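Local coordinates for protein galectin (Xenopus laevis, PDB 3WUD) that binds lactose and related beta-galactosides as a galectin of the beta-sandwich lectin family, and is probably a partner of laminin, at residues F33-G38 and T121-D126; Y44-N49 and I61-K66; T73-N78 and F109-R114. All coordinates share one frame; numbering follows the deposited sequence.

In the fold
All three contacts belong to the galectin beta-sandwich, and they differ with depth. Contacts 1 and 2 are buried pairings within one antiparallel sheet, tied together where strands 34-37 and 43-51 lie side by side: N36 OD1 meets H47 ND1, and F33 O meets N49 ND2. Both rest on backbone hydrogen bonds with apolar residues turned to the other sheet, but contact 2 also carries sugar-binding side chains. Contact 3, partly buried, lies at the sandwich edge and joins the two sheets through side chains, two of which reach backbone carbonyls of the opposite segment; backbone bonds from C63 and I61 connect it to contact 2. Contacts 2 and 3 both touch the bound galactose, whereas contact 1 lies beside the site.

Contact 1: F33-G38 and T121-D126; sequences FAINLG and TFLSMD
With CG anti to its carbonyl carbon (chi1 -61°), N36 swings its amide toward S124, whose OG stands between its own backbone N and carbonyl carbon (chi1 64°). N36 ND2 therefore donates to S124 OG at 3.1 Å, with the hydroxyl oxygen in the plane of the amide. The other end of this amide is used too: N36 OD1 pairs with H47 ND1 of the next strand, so both ends of the asparagine are held, and the short serine side chain places its hydroxyl beside the amide.

On the opposite side of the sheet the contact is apolar. L123 reaches its CD2 branch to I35 CG2 at 3.6 Å and to L37 CD2 at 3.2 Å, the latter tighter than usual van der Waals contact. Branched aliphatic residues suit this side because it faces the other sheet, where I90 and F92 meet I35, and F92 meets L37.

Between these two faces the backbones run antiparallel. A34 with D126 and N36 with S124 form hydrogen-bonded pairs; the bond from N36 N to S124 O is 2.8 Å. At the far end G38 O accepts from both T121 N (3.1 Å) and F122 N (2.9 Å). The first donor lies nearly in line with the carbonyl, whereas the second sits above its plane, 44° out of it. Two consecutive residues facing one glycine make a classic beta bulge, here at one end of two neighbouring strands in the six-stranded sheet of the galectin beta-sandwich.

Contact 2: Y44-N49 and I61-K66; sequences YVIHFN and IICNSK. With GAL (beta-D-galactopyranose), chain B.
F48, C63 and I61 make the tightly packed side of this strand pair. C63 SG lies 3.8 Å from F48 CD1, in an oblique sulfur-aromatic contact, and I61 CG2 touches F48 CE1 at the same distance. The ring reaches them because CG is anti to the backbone N (chi1 176°); bulky apolar groups suit this side, where V101 and L103 of the other sheet also meet F48.

The strands form a beta hairpin in the galectin sheet, and their pairing shifts by one residue between Y44 and H47 at a beta bulge. H47 and N64 exchange two backbone bonds, while their side chains rise on the sugar-binding face. There H47 NE2 and galactose O4 share a 2.7 Å hydrogen bond, O4 lying at the ring edge; H47 ND1 is held by N36, which fixes the turn of the imidazole. N64 ND2 donates almost straight, at 172°, to galactose O6 at 2.9 Å. N49 OD1 comes within 3.2 Å of O4 but is bonded to R51 NE, while N49 ND2 donates to F33 O.

Toward solvent, the partly exposed Y44 is met by K66 rather than by apolar packing. K66 runs alongside Y44, and its CE sits over one ring face, 3.7 Å from the centroid, in a CH-pi contact. A bend at chi3 (65°) places NZ off-centre, 4.1 Å from that centroid, as a cation-pi partner that also bonds to S41 O and N69 OD1.

Contact 3: T73-N78 and F109-R114; sequences TEQREN and FNFPIR. With GLC (alpha-D-glucopyranose), chain C; GAL (beta-D-galactopyranose), chain B.
One edge of the galectin beta-sandwich is bridged here, where outer strand 70-77 of the sugar-binding sheet meets outer strand 108-112 of the other. Their short segments run nearly antiparallel, but the axes are 9.6 Å apart, too far for backbone pairing, so long side chains span the gap.

Q75 makes the central crossing. Its extended chain, with CG anti to the backbone N (chi1 -172°), carries the amide to strand 108-112, where NE2 donates to N110 O at 3.1 Å, almost straight and in the amide plane. The same nitrogen donates to E77 OE2 at 2.7 Å, so a neutral amide serves both a backbone carbonyl and a carboxylate. The chain also brushes F111, whose ring edge meets Q75 CB, while Q75 OE1 approaches P112 CD.

E77 folds back at chi2 and lies over F109. Its CG stands above the ring centre, 3.7 Å from the centroid in a CH-pi contact, and the carboxylate is stacked only 9° from the ring plane. An acid with an aliphatic stem suits this partly exposed place: the stem covers the buried phenylalanine.

On the other face of strand 70-77 the residues turn to sugar. E74 OE2 accepts from galactose O6 at 2.7 Å, while R76, salt-bridged to D57, offers glucose O2 only a weak bond from NH2; the approach of R76 NH1 to E74 OE1 is suspiciously short, so its geometry is doubtful.

At the remaining end R114 reaches T73 with an extended chain, its guanidinium also bonded to S65 OG and covered on one face by F111 CZ. NH1, at 2.9 Å, and NH2, at 3.0 Å, both donate end-on to the single oxygen T73 O, which lies in the guanidinium plane.

Contact 1: F33-G38 and T121-D126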
loop_
_atom_site.group_PDB
_atom_site.type_symbol
_atom_site.label_atom_id
_atom_site.label_comp_id
_atom_site.label_asym_id
_atom_site.label_seq_id
_atom_site.Cartn_x
_atom_site.Cartn_y
_atom_site.Cartn_z
ATOM N N PHE A 33 0.595 -3.944 18.037
ATOM C CA PHE A 33 0.297 -3.387 16.703
ATOM C C PHE A 33 -0.742 -4.336 16.026
ATOM O O PHE A 33 -0.942 -5.475 16.487
ATOM C CB PHE A 33 1.581 -3.232 15.856
ATOM C CG PHE A 33 2.267 -4.530 15.474
ATOM C CD1 PHE A 33 2.032 -5.114 14.225
ATOM C CD2 PHE A 33 3.220 -5.127 16.302
ATOM C CE1 PHE A 33 2.650 -6.283 13.859
ATOM C CE2 PHE A 33 3.876 -6.292 15.929
ATOM C CZ PHE A 33 3.590 -6.866 14.710
ATOM N N ALA A 34 -1.447 -3.855 14.987
ATOM C CA ALA A 34 -2.481 -4.706 14.386
ATOM C C ALA A 34 -2.384 -4.509 12.895
ATOM O O ALA A 34 -2.131 -3.375 12.429
ATOM C CB ALA A 34 -3.881 -4.343 14.907
ATOM N N ILE A 35 -2.571 -5.613 12.165
ATOM C CA ILE A 35 -2.760 -5.568 10.723
ATOM C C ILE A 35 -4.112 -6.278 10.443
ATOM O O ILE A 35 -4.370 -7.396 10.909
ATOM C CB ILE A 35 -1.657 -6.357 10.026
ATOM C CG1 ILE A 35 -0.281 -5.761 10.332
ATOM C CG2 ILE A 35 -1.959 -6.483 8.501
ATOM C CD1 ILE A 35 0.776 -6.785 10.212
ATOM N N ASN A 36 -4.980 -5.541 9.777
ATOM C CA ASN A 36 -6.283 -6.004 9.377
ATOM C C ASN A 36 -6.408 -6.257 7.874
ATOM O O ASN A 36 -6.008 -5.413 7.118
ATOM C CB ASN A 36 -7.225 -4.907 9.753
ATOM C CG ASN A 36 -7.223 -4.624 11.237
ATOM O OD1 ASN A 36 -7.334 -5.544 12.053
ATOM N ND2 ASN A 36 -7.106 -3.372 11.581
ATOM N N LEU A 37 -6.966 -7.378 7.457
ATOM C CA LEU A 37 -7.214 -7.679 6.040
ATOM C C LEU A 37 -8.671 -8.066 5.913
ATOM O O LEU A 37 -9.180 -8.857 6.746
ATOM C CB LEU A 37 -6.383 -8.888 5.605
ATOM C CG LEU A 37 -4.886 -8.760 5.408
ATOM C CD1 LEU A 37 -4.442 -10.039 4.692
ATOM C CD2 LEU A 37 -4.603 -7.591 4.533
ATOM N N GLY A 38 -9.364 -7.586 4.896
ATOM C CA GLY A 38 -10.743 -7.975 4.714
ATOM C C GLY A 38 -11.308 -7.252 3.530
ATOM O O GLY A 38 -10.645 -7.163 2.454
ATOM N N THR A 121 -9.743 -7.153 -0.506
ATOM C CA THR A 121 -9.586 -5.833 -1.088
ATOM C C THR A 121 -9.241 -4.710 -0.097
ATOM O O THR A 121 -9.154 -3.579 -0.504
ATOM C CB THR A 121 -10.867 -5.438 -1.855
ATOM O OG1 THR A 121 -11.957 -5.336 -0.911
ATOM C CG2 THR A 121 -11.102 -6.475 -2.944
ATOM N N PHE A 122 -9.076 -5.033 1.171
ATOM C CA PHE A 122 -8.868 -4.036 2.181
ATOM C C PHE A 122 -7.778 -4.447 3.178
ATOM O O PHE A 122 -7.763 -5.574 3.621
ATOM C CB PHE A 122 -10.170 -3.773 2.955
ATOM C CG PHE A 122 -10.043 -2.715 4.060
ATOM C CD1 PHE A 122 -9.765 -3.084 5.353
ATOM C CD2 PHE A 122 -10.258 -1.386 3.774
ATOM C CE1 PHE A 122 -9.711 -2.159 6.375
ATOM C CE2 PHE A 122 -10.212 -0.425 4.799
ATOM C CZ PHE A 122 -9.870 -0.817 6.073
ATOM N N LEU A 123 -6.958 -3.496 3.525
ATOM C CA LEU A 123 -5.903 -3.646 4.485
ATOM C C LEU A 123 -5.850 -2.412 5.382
ATOM O O LEU A 123 -5.938 -1.252 4.939
ATOM C CB LEU A 123 -4.587 -3.773 3.753
ATOM C CG LEU A 123 -3.312 -3.737 4.615
ATOM C CD1 LEU A 123 -2.791 -2.482 5.306
ATOM C CD2 LEU A 123 -3.232 -4.846 5.579
ATOM N N SER A 124 -5.700 -2.618 6.672
ATOM C CA SER A 124 -5.328 -1.448 7.500
ATOM C C SER A 124 -4.326 -1.879 8.565
ATOM O O SER A 124 -4.184 -3.023 8.891
ATOM C CB SER A 124 -6.530 -0.735 8.134
ATOM O OG SER A 124 -7.209 -1.577 9.064
ATOM N N MET A 125 -3.603 -0.933 9.093
ATOM C CA MET A 125 -2.644 -1.307 10.135
ATOM C C MET A 125 -2.470 -0.160 11.108
ATOM O O MET A 125 -2.688 1.024 10.771
ATOM C CB MET A 125 -1.345 -1.748 9.515
ATOM C CG MET A 125 -0.654 -0.640 8.759
ATOM S SD MET A 125 0.668 -1.291 7.741
ATOM C CE MET A 125 2.159 -0.697 8.503
ATOM N N ASP A 126 -2.036 -0.488 12.309
ATOM C CA ASP A 126 -1.972 0.485 13.382
ATOM C C ASP A 126 -0.821 0.031 14.313
ATOM O O ASP A 126 -0.644 -1.140 14.543
ATOM C CB ASP A 126 -3.316 0.522 14.124
ATOM C CG ASP A 126 -3.423 1.644 15.165
ATOM O OD1 ASP A 126 -2.782 2.753 15.063
ATOM O OD2 ASP A 126 -4.202 1.411 16.105
#

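Contact 2: Y44-N49 and I61-K66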
loop_
_atom_site.group_PDB
_atom_site.type_symbol
_atom_site.label_atom_id
_atom_site.label_comp_id
_atom_site.label_asym_id
_atom_site.label_seq_id
_atom_site.Cartn_x
_atom_site.Cartn_y
_atom_site.Cartn_z
ATOM N N TYR A 44 -13.350 -7.447 8.672
ATOM C CA TYR A 44 -11.984 -7.975 8.703
ATOM C C TYR A 44 -12.127 -9.471 8.712
ATOM O O TYR A 44 -12.624 -10.093 9.658
ATOM C CB TYR A 44 -11.181 -7.518 9.924
ATOM C CG TYR A 44 -11.108 -6.055 10.236
ATOM C CD1 TYR A 44 -11.193 -5.020 9.277
ATOM C CD2 TYR A 44 -10.850 -5.653 11.548
ATOM C CE1 TYR A 44 -11.071 -3.665 9.625
ATOM C CE2 TYR A 44 -10.718 -4.297 11.906
ATOM C CZ TYR A 44 -10.814 -3.323 10.961
ATOM O OH TYR A 44 -10.687 -2.037 11.416
ATOM N N VAL A 45 -11.628 -10.087 7.636
ATOM C CA VAL A 45 -11.386 -11.505 7.622
ATOM C C VAL A 45 -10.341 -11.914 8.675
ATOM O O VAL A 45 -10.488 -12.923 9.314
ATOM C CB VAL A 45 -10.965 -11.998 6.191
ATOM C CG1 VAL A 45 -10.880 -13.491 6.210
ATOM C CG2 VAL A 45 -12.017 -11.602 5.130
ATOM N N ILE A 46 -9.292 -11.123 8.826
ATOM C CA ILE A 46 -8.329 -11.240 9.984
ATOM C C ILE A 46 -7.953 -9.865 10.569
ATOM O O ILE A 46 -7.661 -8.901 9.893
ATOM C CB ILE A 46 -7.072 -12.114 9.670
ATOM C CG1 ILE A 46 -6.276 -12.415 10.963
ATOM C CG2 ILE A 46 -6.216 -11.424 8.652
ATOM C CD1 ILE A 46 -5.183 -13.468 10.722
ATOM N N HIS A 47 -7.951 -9.831 11.914
ATOM C CA HIS A 47 -7.369 -8.825 12.738
ATOM C C HIS A 47 -6.254 -9.574 13.421
ATOM O O HIS A 47 -6.522 -10.517 14.194
ATOM C CB HIS A 47 -8.392 -8.281 13.745
ATOM C CG HIS A 47 -7.808 -7.440 14.855
ATOM N ND1 HIS A 47 -7.399 -6.139 14.679
ATOM C CD2 HIS A 47 -7.659 -7.713 16.163
ATOM C CE1 HIS A 47 -7.032 -5.639 15.858
ATOM N NE2 HIS A 47 -7.237 -6.567 16.768
ATOM N N PHE A 48 -5.029 -9.214 13.076
ATOM C CA PHE A 48 -3.795 -9.848 13.493
ATOM C C PHE A 48 -3.096 -8.900 14.455
ATOM O O PHE A 48 -2.680 -7.808 14.067
ATOM C CB PHE A 48 -2.919 -10.068 12.261
ATOM C CG PHE A 48 -1.572 -10.621 12.559
ATOM C CD1 PHE A 48 -1.405 -11.989 12.744
ATOM C CD2 PHE A 48 -0.460 -9.790 12.643
ATOM C CE1 PHE A 48 -0.155 -12.522 13.001
ATOM C CE2 PHE A 48 0.816 -10.305 12.932
ATOM C CZ PHE A 48 0.938 -11.680 13.137
ATOM N N ASN A 49 -3.123 -9.213 15.747
ATOM C CA ASN A 49 -2.743 -8.288 16.794
ATOM C C ASN A 49 -1.674 -8.818 17.848
ATOM O O ASN A 49 -2.050 -9.299 18.907
ATOM C CB ASN A 49 -4.034 -7.900 17.536
ATOM C CG ASN A 49 -3.864 -6.794 18.579
ATOM O OD1 ASN A 49 -4.629 -6.768 19.532
ATOM N ND2 ASN A 49 -2.931 -5.884 18.396
ATOM N N ILE A 61 0.057 -13.382 20.250
ATOM C CA ILE A 61 -0.645 -12.869 19.124
ATOM C C ILE A 61 -2.161 -13.176 19.319
ATOM O O ILE A 61 -2.557 -14.370 19.412
ATOM C CB ILE A 61 -0.208 -13.501 17.816
ATOM C CG1 ILE A 61 1.303 -13.308 17.589
ATOM C CG2 ILE A 61 -1.000 -12.872 16.684
ATOM C CD1 ILE A 61 1.789 -13.991 16.346
ATOM N N ILE A 62 -2.974 -12.123 19.309
ATOM C CA ILE A 62 -4.435 -12.357 19.375
ATOM C C ILE A 62 -4.910 -12.162 17.951
ATOM O O ILE A 62 -4.526 -11.178 17.322
ATOM C CB ILE A 62 -5.074 -11.320 20.261
ATOM C CG1 ILE A 62 -4.874 -11.683 21.728
ATOM C CG2 ILE A 62 -6.587 -11.226 20.003
ATOM C CD1 ILE A 62 -3.510 -12.183 22.155
ATOM N N CYS A 63 -5.642 -13.122 17.376
ATOM C CA CYS A 63 -6.316 -12.899 16.088
ATOM C C CYS A 63 -7.828 -12.959 16.288
ATOM O O CYS A 63 -8.359 -13.668 17.164
ATOM C CB CYS A 63 -5.929 -13.972 15.101
ATOM S SG CYS A 63 -4.156 -13.847 14.630
ATOM N N ASN A 64 -8.539 -12.207 15.473
ATOM C CA ASN A 64 -9.972 -12.289 15.463
ATOM C C ASN A 64 -10.510 -11.850 14.116
ATOM O O ASN A 64 -9.782 -11.371 13.281
ATOM C CB ASN A 64 -10.537 -11.354 16.549
ATOM C CG ASN A 64 -11.905 -11.830 17.075
ATOM O OD1 ASN A 64 -12.592 -12.572 16.459
ATOM N ND2 ASN A 64 -12.332 -11.294 18.169
ATOM N N SER A 65 -11.771 -12.079 13.891
ATOM C CA SER A 65 -12.496 -11.571 12.741
ATOM C C SER A 65 -13.373 -10.431 13.158
ATOM O O SER A 65 -13.744 -10.326 14.348
ATOM C CB SER A 65 -13.375 -12.693 12.135
ATOM O OG SER A 65 -14.321 -13.248 13.055
ATOM N N LYS A 66 -13.875 -9.658 12.205
ATOM C CA LYS A 66 -14.842 -8.637 12.537
ATOM C C LYS A 66 -15.815 -8.618 11.379
ATOM O O LYS A 66 -15.400 -8.353 10.258
ATOM C CB LYS A 66 -14.212 -7.262 12.747
ATOM C CG LYS A 66 -15.217 -6.219 13.331
ATOM C CD LYS A 66 -14.624 -4.864 13.535
ATOM C CE LYS A 66 -14.211 -4.209 12.265
ATOM N NZ LYS A 66 -14.074 -2.739 12.384
HETATM C C1 GAL B . -9.968 -6.309 22.125
HETATM C C2 GAL B . -9.213 -5.081 21.635
HETATM C C3 GAL B . -9.415 -4.791 20.149
HETATM C C4 GAL B . -9.189 -6.091 19.366
HETATM C C5 GAL B . -10.025 -7.220 19.987
HETATM C C6 GAL B . -9.887 -8.571 19.320
HETATM O O2 GAL B . -9.663 -3.933 22.343
HETATM O O3 GAL B . -8.587 -3.708 19.764
HETATM O O4 GAL B . -7.801 -6.450 19.403
HETATM O O5 GAL B . -9.698 -7.466 21.360
HETATM O O6 GAL B . -10.682 -9.584 19.905
#

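Contact 3: T73-N78 and F109-R114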
loop_
_atom_site.group_PDB
_atom_site.type_symbol
_atom_site.label_atom_id
_atom_site.label_comp_id
_atom_site.label_asym_id
_atom_site.label_seq_id
_atom_site.Cartn_x
_atom_site.Cartn_y
_atom_site.Cartn_z
ATOM N N THR A 73 -14.900 -14.710 17.570
ATOM C CA THR A 73 -14.176 -15.457 18.616
ATOM C C THR A 73 -12.645 -15.288 18.486
ATOM O O THR A 73 -12.091 -15.618 17.423
ATOM C CB THR A 73 -14.545 -16.947 18.520
ATOM O OG1 THR A 73 -15.966 -17.057 18.724
ATOM C CG2 THR A 73 -13.835 -17.797 19.613
ATOM N N GLU A 74 -11.951 -14.843 19.571
ATOM C CA GLU A 74 -10.505 -14.693 19.462
ATOM C C GLU A 74 -9.776 -16.015 19.341
ATOM O O GLU A 74 -10.194 -16.999 19.955
ATOM C CB GLU A 74 -9.940 -14.003 20.703
ATOM C CG GLU A 74 -10.220 -12.538 20.798
ATOM C CD GLU A 74 -9.670 -11.865 22.074
ATOM O OE1 GLU A 74 -9.085 -12.506 22.952
ATOM O OE2 GLU A 74 -9.788 -10.668 22.152
ATOM N N GLN A 75 -8.675 -15.986 18.592
ATOM C CA GLN A 75 -7.705 -17.082 18.513
ATOM C C GLN A 75 -6.372 -16.543 19.112
ATOM O O GLN A 75 -5.873 -15.481 18.734
ATOM C CB GLN A 75 -7.565 -17.580 17.067
ATOM C CG GLN A 75 -6.735 -18.827 16.945
ATOM C CD GLN A 75 -6.649 -19.313 15.509
ATOM O OE1 GLN A 75 -7.673 -19.676 14.900
ATOM N NE2 GLN A 75 -5.450 -19.310 14.965
ATOM N N ARG A 76 -5.853 -17.247 20.114
ATOM C CA ARG A 76 -4.636 -16.837 20.783
ATOM C C ARG A 76 -3.441 -17.753 20.378
ATOM O O ARG A 76 -3.506 -18.998 20.477
ATOM C CB ARG A 76 -4.818 -16.767 22.305
ATOM C CG ARG A 76 -4.957 -15.364 22.886
ATOM C CD ARG A 76 -5.238 -15.305 24.415
ATOM N NE ARG A 76 -5.654 -13.934 24.825
ATOM C CZ ARG A 76 -6.869 -13.402 24.616
ATOM N NH1 ARG A 76 -7.831 -14.161 24.070
ATOM N NH2 ARG A 76 -7.151 -12.132 25.011
ATOM N N GLU A 77 -2.356 -17.137 19.889
ATOM C CA GLU A 77 -1.132 -17.874 19.576
ATOM C C GLU A 77 0.019 -17.474 20.517
ATOM O O GLU A 77 0.232 -16.321 20.679
ATOM C CB GLU A 77 -0.750 -17.574 18.117
ATOM C CG GLU A 77 -1.844 -17.859 17.118
ATOM C CD GLU A 77 -2.084 -19.332 16.880
ATOM O OE1 GLU A 77 -1.148 -20.167 17.030
ATOM O OE2 GLU A 77 -3.223 -19.679 16.486
ATOM N N ASN A 78 0.721 -18.447 21.125
ATOM C CA ASN A 78 1.944 -18.238 21.887
ATOM C C ASN A 78 3.177 -17.938 20.979
ATOM O O ASN A 78 4.134 -17.383 21.422
ATOM C CB ASN A 78 2.322 -19.404 22.859
ATOM C CG ASN A 78 1.298 -19.617 23.951
ATOM O OD1 ASN A 78 0.386 -18.813 24.122
ATOM N ND2 ASN A 78 1.437 -20.703 24.720
ATOM N N PHE A 109 0.659 -20.214 11.141
ATOM C CA PHE A 109 -0.568 -20.746 11.715
ATOM C C PHE A 109 -1.707 -20.344 10.824
ATOM O O PHE A 109 -1.543 -19.479 9.970
ATOM C CB PHE A 109 -0.737 -20.262 13.167
ATOM C CG PHE A 109 -0.974 -18.758 13.307
ATOM C CD1 PHE A 109 -2.271 -18.207 13.239
ATOM C CD2 PHE A 109 0.100 -17.898 13.543
ATOM C CE1 PHE A 109 -2.447 -16.816 13.386
ATOM C CE2 PHE A 109 -0.103 -16.525 13.740
ATOM C CZ PHE A 109 -1.369 -15.983 13.614
ATOM N N ASN A 110 -2.829 -21.037 10.934
ATOM C CA ASN A 110 -3.972 -20.757 10.091
ATOM C C ASN A 110 -5.030 -20.123 10.930
ATOM O O ASN A 110 -5.199 -20.466 12.094
ATOM C CB ASN A 110 -4.575 -22.027 9.480
ATOM C CG ASN A 110 -3.592 -22.770 8.611
ATOM O OD1 ASN A 110 -2.847 -22.174 7.862
ATOM N ND2 ASN A 110 -3.571 -24.071 8.758
ATOM N N PHE A 111 -5.833 -19.331 10.277
ATOM C CA PHE A 111 -6.975 -18.641 10.855
ATOM C C PHE A 111 -8.191 -18.844 9.962
ATOM O O PHE A 111 -8.146 -18.565 8.797
ATOM C CB PHE A 111 -6.674 -17.127 11.048
ATOM C CG PHE A 111 -7.746 -16.395 11.828
ATOM C CD1 PHE A 111 -7.821 -16.492 13.216
ATOM C CD2 PHE A 111 -8.663 -15.581 11.164
ATOM C CE1 PHE A 111 -8.814 -15.832 13.916
ATOM C CE2 PHE A 111 -9.701 -14.946 11.867
ATOM C CZ PHE A 111 -9.756 -15.070 13.246
ATOM N N PRO A 112 -9.297 -19.304 10.526
ATOM C CA PRO A 112 -10.411 -19.624 9.684
ATOM C C PRO A 112 -11.094 -18.413 9.052
ATOM O O PRO A 112 -11.164 -17.331 9.629
ATOM C CB PRO A 112 -11.338 -20.358 10.642
ATOM C CG PRO A 112 -11.065 -19.804 11.960
ATOM C CD PRO A 112 -9.601 -19.507 11.947
ATOM N N ILE A 113 -11.641 -18.595 7.850
ATOM C CA ILE A 113 -12.394 -17.537 7.185
ATOM C C ILE A 113 -13.878 -17.856 7.425
ATOM O O ILE A 113 -14.335 -18.945 7.041
ATOM C CB ILE A 113 -12.160 -17.443 5.661
ATOM C CG1 ILE A 113 -10.742 -16.972 5.280
ATOM C CG2 ILE A 113 -13.158 -16.457 5.084
ATOM C CD1 ILE A 113 -10.472 -17.081 3.784
ATOM N N ARG A 114 -14.566 -16.882 8.015
ATOM C CA ARG A 114 -15.825 -17.024 8.744
ATOM C C ARG A 114 -16.940 -16.278 8.056
ATOM O O ARG A 114 -18.068 -16.120 8.597
ATOM C CB ARG A 114 -15.628 -16.335 10.117
ATOM C CG ARG A 114 -14.625 -17.069 10.999
ATOM C CD ARG A 114 -14.311 -16.272 12.275
ATOM N NE ARG A 114 -13.723 -17.130 13.254
ATOM C CZ ARG A 114 -13.123 -16.691 14.382
ATOM N NH1 ARG A 114 -13.042 -15.398 14.656
ATOM N NH2 ARG A 114 -12.659 -17.566 15.233
HETATM C C1 GLC C . -11.420 -9.210 26.179
HETATM C C2 GLC C . -10.047 -9.538 25.635
HETATM C C3 GLC C . -9.415 -8.534 24.721
HETATM C C4 GLC C . -10.424 -7.598 24.018
HETATM C C5 GLC C . -11.473 -7.021 24.969
HETATM C C6 GLC C . -12.634 -6.433 24.236
HETATM O O1 GLC C . -11.640 -9.665 27.490
HETATM O O2 GLC C . -9.104 -10.066 26.544
HETATM O O3 GLC C . -8.599 -9.294 23.819
HETATM O O4 GLC C . -9.648 -6.567 23.522
HETATM O O5 GLC C . -12.034 -7.993 25.803
HETATM O O6 GLC C . -13.487 -5.907 25.250
HETATM C C1 GAL B . -9.968 -6.309 22.125
HETATM C C2 GAL B . -9.213 -5.081 21.635
HETATM C C3 GAL B . -9.415 -4.791 20.149
HETATM C C4 GAL B . -9.189 -6.091 19.366
HETATM C C5 GAL B . -10.025 -7.220 19.987
HETATM C C6 GAL B . -9.887 -8.571 19.320
HETATM O O2 GAL B . -9.663 -3.933 22.343
HETATM O O3 GAL B . -8.587 -3.708 19.764
HETATM O O4 GAL B . -7.801 -6.450 19.403
HETATM O O5 GAL B . -9.698 -7.466 21.360
HETATM O O6 GAL B . -10.682 -9.584 19.905
#